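Endoglucanase (Komagataeibacter sucrofermentans, PDB 6VC5) probably hydrolyses internal beta-1,4-glucosidic linkages in cellulose and related beta-glucans, as a family 8 glycoside hydrolase. Local coordinates at residues A[132-137]-A[178-183]; A[194-199]-A[221-226]; A[226-231]-A[277-282]. All coordinates share one frame; numbering follows the deposited sequence. Where two conformers were deposited one is given.

Contact 1 of 3, residues A[132-137]-A[178-183]; sequences GPYTVL and MGDGLQ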
# COMPACT_ATOMS: atom_id res chain seq x y z
N GLY A 132 -1.84 23.97 -0.90
CA GLY A 132 -2.46 24.63 -2.03
C GLY A 132 -3.96 24.42 -2.02
O GLY A 132 -4.62 24.61 -1.00
N PRO A 133 -4.52 23.97 -3.15
CA PRO A 133 -5.96 23.69 -3.21
C PRO A 133 -6.36 22.30 -2.75
O PRO A 133 -7.52 21.93 -2.95
CB PRO A 133 -6.25 23.86 -4.71
CG PRO A 133 -4.99 23.31 -5.36
CD PRO A 133 -3.85 23.69 -4.43
N TYR A 134 -5.45 21.53 -2.15
CA TYR A 134 -5.68 20.13 -1.83
C TYR A 134 -5.67 19.89 -0.33
O TYR A 134 -5.12 20.67 0.46
CB TYR A 134 -4.55 19.26 -2.40
CG TYR A 134 -4.22 19.49 -3.84
CD1 TYR A 134 -5.14 19.20 -4.84
CD2 TYR A 134 -2.97 19.99 -4.22
CE1 TYR A 134 -4.83 19.40 -6.17
CE2 TYR A 134 -2.66 20.20 -5.54
CZ TYR A 134 -3.58 19.90 -6.51
OH TYR A 134 -3.27 20.11 -7.84
N THR A 135 -6.27 18.77 0.06
CA THR A 135 -5.98 18.12 1.33
C THR A 135 -5.21 16.85 0.98
O THR A 135 -5.72 16.02 0.22
CB THR A 135 -7.28 17.75 2.05
OG1 THR A 135 -8.01 18.95 2.34
CG2 THR A 135 -6.96 17.03 3.35
N VAL A 136 -3.99 16.73 1.49
CA VAL A 136 -3.10 15.64 1.11
C VAL A 136 -2.96 14.66 2.26
O VAL A 136 -3.19 14.98 3.43
CB VAL A 136 -1.70 16.11 0.64
CG1 VAL A 136 -1.82 17.14 -0.47
CG2 VAL A 136 -0.90 16.65 1.81
N LEU A 137 -2.57 13.43 1.90
CA LEU A 137 -2.27 12.37 2.85
C LEU A 137 -0.75 12.26 3.01
O LEU A 137 -0.05 11.90 2.06
CB LEU A 137 -2.83 11.06 2.31
CG LEU A 137 -2.80 9.87 3.26
CD1 LEU A 137 -3.83 10.07 4.37
CD2 LEU A 137 -3.08 8.59 2.48
N MET A 178 -9.73 11.56 -1.06
CA MET A 178 -9.71 10.67 -2.22
C MET A 178 -9.74 11.47 -3.52
O MET A 178 -8.99 11.18 -4.45
CB MET A 178 -10.91 9.71 -2.16
CG MET A 178 -10.72 8.45 -1.31
SD MET A 178 -12.14 7.30 -1.31
CE MET A 178 -13.25 8.10 -0.13
N GLY A 179 -10.63 12.47 -3.60
CA GLY A 179 -10.77 13.22 -4.84
C GLY A 179 -9.56 14.08 -5.13
O GLY A 179 -9.13 14.20 -6.28
N ASP A 180 -8.99 14.71 -4.10
CA ASP A 180 -7.75 15.44 -4.31
C ASP A 180 -6.61 14.49 -4.66
O ASP A 180 -5.74 14.84 -5.46
CB ASP A 180 -7.39 16.26 -3.07
CG ASP A 180 -8.35 17.43 -2.84
OD1 ASP A 180 -9.17 17.72 -3.74
OD2 ASP A 180 -8.28 18.07 -1.76
N GLY A 181 -6.61 13.29 -4.07
CA GLY A 181 -5.59 12.30 -4.42
C GLY A 181 -5.61 11.94 -5.90
O GLY A 181 -4.56 11.85 -6.54
N LEU A 182 -6.81 11.75 -6.46
CA LEU A 182 -6.93 11.48 -7.90
C LEU A 182 -6.41 12.65 -8.73
O LEU A 182 -5.76 12.44 -9.76
CB LEU A 182 -8.38 11.18 -8.25
CG LEU A 182 -8.90 9.85 -7.70
CD1 LEU A 182 -10.40 9.72 -7.89
CD2 LEU A 182 -8.18 8.71 -8.37
N GLN A 183 -6.70 13.88 -8.30
CA GLN A 183 -6.18 15.06 -8.99
C GLN A 183 -4.66 15.10 -8.93
O GLN A 183 -4.00 15.40 -9.94
CB GLN A 183 -6.76 16.32 -8.36
CG GLN A 183 -8.23 16.54 -8.62
CD GLN A 183 -8.70 17.87 -8.07
OE1 GLN A 183 -9.88 18.04 -7.75
NE2 GLN A 183 -7.79 18.83 -7.97
O HOH W 1 -8.33 21.19 -6.18

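Contact 2 of 3, residues A[194-199]-A[221-226]; sequences KLPPDW and YDAIRV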
# COMPACT_ATOMS: atom_id res chain seq x y z
N LYS A 194 4.81 9.00 -18.74
CA LYS A 194 3.81 9.69 -17.93
C LYS A 194 3.41 8.85 -16.72
O LYS A 194 2.23 8.56 -16.49
CB LYS A 194 2.60 10.11 -18.77
CG LYS A 194 2.96 10.95 -19.98
CD LYS A 194 1.95 10.77 -21.11
CE LYS A 194 0.88 11.84 -21.06
NZ LYS A 194 0.63 12.43 -22.40
N LEU A 195 4.42 8.46 -15.94
CA LEU A 195 4.25 7.57 -14.80
C LEU A 195 4.35 8.35 -13.48
O LEU A 195 5.07 9.35 -13.39
CB LEU A 195 5.36 6.50 -14.80
CG LEU A 195 5.27 5.48 -15.94
CD1 LEU A 195 6.59 4.76 -16.12
CD2 LEU A 195 4.14 4.46 -15.69
N PRO A 196 3.67 7.88 -12.44
CA PRO A 196 3.84 8.49 -11.13
C PRO A 196 5.17 8.10 -10.53
O PRO A 196 5.67 6.98 -10.78
CB PRO A 196 2.67 7.90 -10.32
CG PRO A 196 2.47 6.52 -10.94
CD PRO A 196 2.77 6.71 -12.42
N PRO A 197 5.79 8.96 -9.74
CA PRO A 197 7.04 8.59 -9.07
C PRO A 197 6.76 7.83 -7.78
O PRO A 197 5.67 7.89 -7.20
CB PRO A 197 7.67 9.96 -8.75
CG PRO A 197 6.47 10.82 -8.47
CD PRO A 197 5.36 10.33 -9.38
N ASP A 198 7.80 7.12 -7.31
CA ASP A 198 7.77 6.58 -5.95
C ASP A 198 7.50 7.69 -4.93
O ASP A 198 6.72 7.49 -3.99
CB ASP A 198 9.10 5.90 -5.62
CG ASP A 198 9.38 4.64 -6.45
OD1 ASP A 198 8.43 3.89 -6.81
OD2 ASP A 198 10.59 4.39 -6.69
N TRP A 199 8.11 8.86 -5.12
CA TRP A 199 8.05 9.96 -4.16
C TRP A 199 7.85 11.27 -4.92
O TRP A 199 8.67 11.61 -5.78
CB TRP A 199 9.35 10.02 -3.35
CG TRP A 199 9.60 8.77 -2.52
CD1 TRP A 199 10.39 7.70 -2.85
CD2 TRP A 199 9.06 8.48 -1.23
NE1 TRP A 199 10.35 6.76 -1.85
CE2 TRP A 199 9.55 7.22 -0.84
CE3 TRP A 199 8.20 9.17 -0.37
CZ2 TRP A 199 9.21 6.64 0.39
CZ3 TRP A 199 7.85 8.59 0.84
CH2 TRP A 199 8.36 7.34 1.21
N TYR A 221 9.41 0.25 -6.92
CA TYR A 221 8.81 -0.68 -6.01
C TYR A 221 7.68 -0.14 -5.15
O TYR A 221 6.90 -0.88 -4.65
CB TYR A 221 9.91 -1.32 -5.16
CG TYR A 221 10.89 -2.06 -6.00
CD1 TYR A 221 10.65 -3.35 -6.36
CD2 TYR A 221 12.03 -1.46 -6.47
CE1 TYR A 221 11.53 -4.04 -7.14
CE2 TYR A 221 12.91 -2.15 -7.28
CZ TYR A 221 12.65 -3.44 -7.60
OH TYR A 221 13.47 -4.22 -8.37
N ASP A 222 7.61 1.18 -5.02
CA ASP A 222 6.47 1.83 -4.39
C ASP A 222 5.35 2.14 -5.40
O ASP A 222 4.22 1.73 -5.23
CB ASP A 222 6.88 3.17 -3.76
CG ASP A 222 7.81 3.04 -2.55
OD1 ASP A 222 9.02 2.84 -2.75
OD2 ASP A 222 7.36 3.22 -1.42
N ALA A 223 5.73 2.81 -6.47
CA ALA A 223 4.77 3.35 -7.42
C ALA A 223 3.97 2.28 -8.15
O ALA A 223 2.91 2.55 -8.62
CB ALA A 223 5.43 4.31 -8.40
N ILE A 224 4.47 1.06 -8.16
CA ILE A 224 3.82 0.01 -8.91
C ILE A 224 2.55 -0.35 -8.17
O ILE A 224 1.61 -0.75 -8.82
CB ILE A 224 4.71 -1.26 -8.95
CG1 ILE A 224 4.09 -2.39 -9.78
CG2 ILE A 224 4.94 -1.78 -7.54
CD1 ILE A 224 3.99 -2.04 -11.24
N ARG A 225 2.33 0.01 -6.93
CA ARG A 225 1.02 -0.15 -6.34
C ARG A 225 -0.06 0.79 -6.86
O ARG A 225 -1.21 0.56 -6.63
CB ARG A 225 1.11 -0.19 -4.82
CG ARG A 225 1.80 -1.45 -4.33
CD ARG A 225 1.68 -1.70 -2.84
NE ARG A 225 2.88 -2.40 -2.36
CZ ARG A 225 2.98 -3.70 -2.08
NH1 ARG A 225 4.11 -4.18 -1.69
NH2 ARG A 225 1.95 -4.51 -2.17
N VAL A 226 0.34 1.93 -7.38
CA VAL A 226 -0.64 2.94 -7.77
C VAL A 226 -1.67 2.44 -8.77
O VAL A 226 -2.86 2.52 -8.51
CB VAL A 226 0.04 4.25 -8.25
CG1 VAL A 226 -1.00 5.21 -8.83
CG2 VAL A 226 0.76 4.90 -7.08
O HOH W 2 10.82 2.17 -4.26
O HOH W 3 12.08 4.22 -3.58
O HOH W 4 11.40 4.29 -1.47

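Contact 3 of 3, residues A[226-231]-A[277-282]; sequences VPLYLS and LAVASC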
# COMPACT_ATOMS: atom_id res chain seq x y z
N VAL A 226 0.34 1.93 -7.38
CA VAL A 226 -0.64 2.94 -7.77
C VAL A 226 -1.67 2.44 -8.77
O VAL A 226 -2.86 2.52 -8.51
CB VAL A 226 0.04 4.25 -8.25
CG1 VAL A 226 -1.00 5.21 -8.83
CG2 VAL A 226 0.76 4.90 -7.08
N PRO A 227 -1.24 1.93 -9.92
CA PRO A 227 -2.26 1.41 -10.85
C PRO A 227 -3.10 0.30 -10.23
O PRO A 227 -4.30 0.22 -10.53
CB PRO A 227 -1.42 0.93 -12.05
CG PRO A 227 -0.02 0.75 -11.50
CD PRO A 227 0.12 1.83 -10.47
N LEU A 228 -2.53 -0.51 -9.34
CA LEU A 228 -3.32 -1.55 -8.69
C LEU A 228 -4.42 -0.98 -7.80
O LEU A 228 -5.58 -1.38 -7.89
CB LEU A 228 -2.41 -2.49 -7.90
CG LEU A 228 -3.20 -3.68 -7.33
CD1 LEU A 228 -3.71 -4.57 -8.46
CD2 LEU A 228 -2.33 -4.46 -6.38
N TYR A 229 -4.07 -0.02 -6.92
CA TYR A 229 -5.08 0.54 -6.02
C TYR A 229 -6.15 1.30 -6.79
O TYR A 229 -7.33 1.24 -6.42
CB TYR A 229 -4.43 1.42 -4.95
CG TYR A 229 -3.69 0.66 -3.86
CD1 TYR A 229 -4.26 -0.45 -3.25
CD2 TYR A 229 -2.43 1.08 -3.42
CE1 TYR A 229 -3.60 -1.14 -2.26
CE2 TYR A 229 -1.76 0.39 -2.42
CZ TYR A 229 -2.35 -0.72 -1.85
OH TYR A 229 -1.70 -1.41 -0.86
N LEU A 230 -5.77 2.03 -7.84
CA LEU A 230 -6.75 2.76 -8.65
C LEU A 230 -7.69 1.80 -9.36
O LEU A 230 -8.91 2.03 -9.39
CB LEU A 230 -6.04 3.64 -9.67
CG LEU A 230 -5.27 4.84 -9.12
CD1 LEU A 230 -4.57 5.57 -10.27
CD2 LEU A 230 -6.21 5.77 -8.37
N SER A 231 -7.16 0.72 -9.93
CA SER A 231 -8.02 -0.27 -10.57
C SER A 231 -8.95 -0.92 -9.56
O SER A 231 -10.16 -1.04 -9.80
CB SER A 231 -7.16 -1.32 -11.27
OG SER A 231 -7.99 -2.23 -11.97
N LEU A 277 4.16 -8.29 -12.79
CA LEU A 277 3.34 -8.89 -13.83
C LEU A 277 1.91 -9.06 -13.35
O LEU A 277 0.97 -8.87 -14.13
CB LEU A 277 3.94 -10.24 -14.24
CG LEU A 277 3.21 -11.08 -15.27
CD1 LEU A 277 3.12 -10.35 -16.58
CD2 LEU A 277 3.94 -12.39 -15.45
N ALA A 278 1.72 -9.40 -12.07
CA ALA A 278 0.38 -9.46 -11.52
C ALA A 278 -0.34 -8.12 -11.63
O ALA A 278 -1.49 -8.05 -12.07
CB ALA A 278 0.44 -9.92 -10.06
N VAL A 279 0.34 -7.02 -11.26
CA VAL A 279 -0.24 -5.69 -11.40
C VAL A 279 -0.54 -5.36 -12.86
O VAL A 279 -1.63 -4.86 -13.19
CB VAL A 279 0.69 -4.64 -10.76
CG1 VAL A 279 0.14 -3.25 -11.02
CG2 VAL A 279 0.82 -4.89 -9.25
N ALA A 280 0.41 -5.61 -13.76
CA ALA A 280 0.23 -5.29 -15.17
C ALA A 280 -0.93 -6.05 -15.78
O ALA A 280 -1.69 -5.51 -16.58
CB ALA A 280 1.50 -5.60 -15.95
N SER A 281 -1.12 -7.31 -15.36
CA SER A 281 -2.21 -8.11 -15.87
C SER A 281 -3.57 -7.53 -15.46
O SER A 281 -4.57 -7.77 -16.14
CB SER A 281 -2.04 -9.55 -15.37
OG SER A 281 -0.81 -10.10 -15.83
N CYS A 282 -3.62 -6.76 -14.37
CA CYS A 282 -4.88 -6.18 -13.93
C CYS A 282 -5.12 -4.81 -14.57
O CYS A 282 -6.21 -4.24 -14.43
CB CYS A 282 -4.84 -6.03 -12.42
SG CYS A 282 -4.84 -7.59 -11.47

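Contact 1 of 3, residues A[132-137]-A[178-183]
Asp-180 of helix 172-187 reaches across to the backbone of Tyr-134 and Thr-135, and this is the tight part of the contact. Thr-135 N donates to Asp-180 OD2 at 2.8 Å with an N-H...O angle of 164°, a nearly straight bond that arrives on the anti side of the oxygen, somewhat out of the carboxylate plane. The same oxygen lies 3.3 Å from Tyr-134 CA. Lys-176 forms a salt bridge with OD2 and a hydrogen bond with Thr-135 OG1, tying the buried carboxylate and the threonine hydroxyl to one ammonium group that would be expected to favour the charged form of the acid. Behind the carboxylate, Asp-180 CB rests 3.7 Å from Thr-135 O and 4.1 Å from Tyr-134 CD1.

Strand 134-137 is the second arm of a beta hairpin with strand 128-131, joined through Gly-132 and Pro-133, whose backbone angles fit a type II' turn. It crosses the segment 178-183 of the helix almost perpendicularly, at 89°, with 7.5 Å between the two axes, and Val-136 pairs with Lys-129 of the partner strand.

One turn along the helix the contact slackens toward solvent. Gln-183, extended beyond CG, brings its amide to the edge of the Tyr-134 ring, NE2 lying in the ring plane 3.5 Å from CE1, with the amide turned 72° from the ring. Pro-133 CG sits over the centre of one face of that ring. Water 1 accepts from Gln-183 NE2 at 3.0 Å and donates only weakly to Pro-133 O.

Contact 2 of 3, residues A[194-199]-A[221-226]
The type I beta turn from Asp-222 to Arg-225, which leads into helix 225-232, is held against the loop 194-199 by the carboxylate of Asp-198. Ala-223 N donates to Asp-198 OD1 at 2.9 Å, nearly in line with the C-O bond, and Asp-222 N adds a weak bond of 3.3 Å to the same oxygen. Asp-198 CG stands anti to its own carbonyl carbon (chi1 -66°), which swings the acid to the start of the turn; OD2 is bonded to Ser-220 OG. An alanine here would probably leave Ala-223 N and the Ser-220 hydroxyl without this partner and let the turn shift on the loop.

Next to these bonds Ala-223 CB lies 3.6 Å from Pro-196 O, a buried carbonyl with no hydrogen-bond partner. The apolar part is Pro-196 CG, which meets Ala-223 CB at 4.5 Å and Val-226 CG1 at 4.3 Å. Phe-244 and Phe-219 also pack on Pro-196.

Toward Trp-199, NE1 of the indole comes to 4.2 Å from Asp-222 OD1, and the water modelled between them is doubtful because a neighbouring water site lies too close for both to be filled at once. Asp-222 OD2 is bonded to Asn-153 ND2. Trp-199 itself stacks on Trp-215. A stacked tryptophan pair near the carboxylate of Asp-222, just ahead of helix 225-232, is consistent with the sugar-binding cleft of the (alpha/alpha)6 barrel expected for family 8.

Contact 3 of 3, residues A[226-231]-A[277-282]
No aromatic ring or other flat side chain meets across this contact; the nearest thing to one is the puckered pyrrolidine ring of Pro-227, which presents a corner rather than a face. Its CG touches Val-279 CG1 at 4.0 Å, the two side chains crossing at about a right angle. Phe-244 of helix 238-251 also packs on this proline.

The helical segments 226-231 and 277-282 run in broadly the same direction, 42° apart, their axes approaching to 9.2 Å, and helix 238-251 lies between them in the chain. This fits the (alpha/alpha)6 barrel of family 8, in which inner and outer helices alternate along the sequence.

Most of the apolar touching runs through one methyl group, Val-279 CG1. With CG1 anti to the backbone N (chi1 175°), that methyl packs against both Pro-227 and Leu-228, 4.1 Å from Leu-228 CB. Leu-228 carries its CG likewise anti to N, and its CD1 extends toward the end of the other segment, 4.4 Å from Cys-282 CB. Helix 300-313 covers the same residues, Leu-305 touching Val-279, and Leu-308 and Ala-312 touching Leu-228. No hydrogen bond joins the two segments, so what holds them together here is the fit of aliphatic groups. At the more open end, where both Ser-231 and Cys-282 are partly exposed, Ser-231, whose side chain also touches Thr-283, brings OG to 3.6 Å from Cys-282 O.

Contacts 2 and 3 share Val-226 and helix 225-232: the turn 222-225 that leads into it, with Val-226, meets the loop 194-199, and the helix itself meets helix 274-282. Their centres lie about 11 Å apart, and they touch where Ile-224 O comes to 3.6 Å from Val-279 CG1. Contact 1 is more peripheral, about 17 Å between its centre and that of the chain, but helix 172-187 joins it to the interior, since Leu-182 CD2 packs 3.5 Å from Leu-230 CD2 of contact 3. Contacts 1 and 2 do not touch, their nearest atoms being about 8 Å apart. Of the three, contact 2, with Trp-199 and Asp-222, probably lies closest to the substrate cleft.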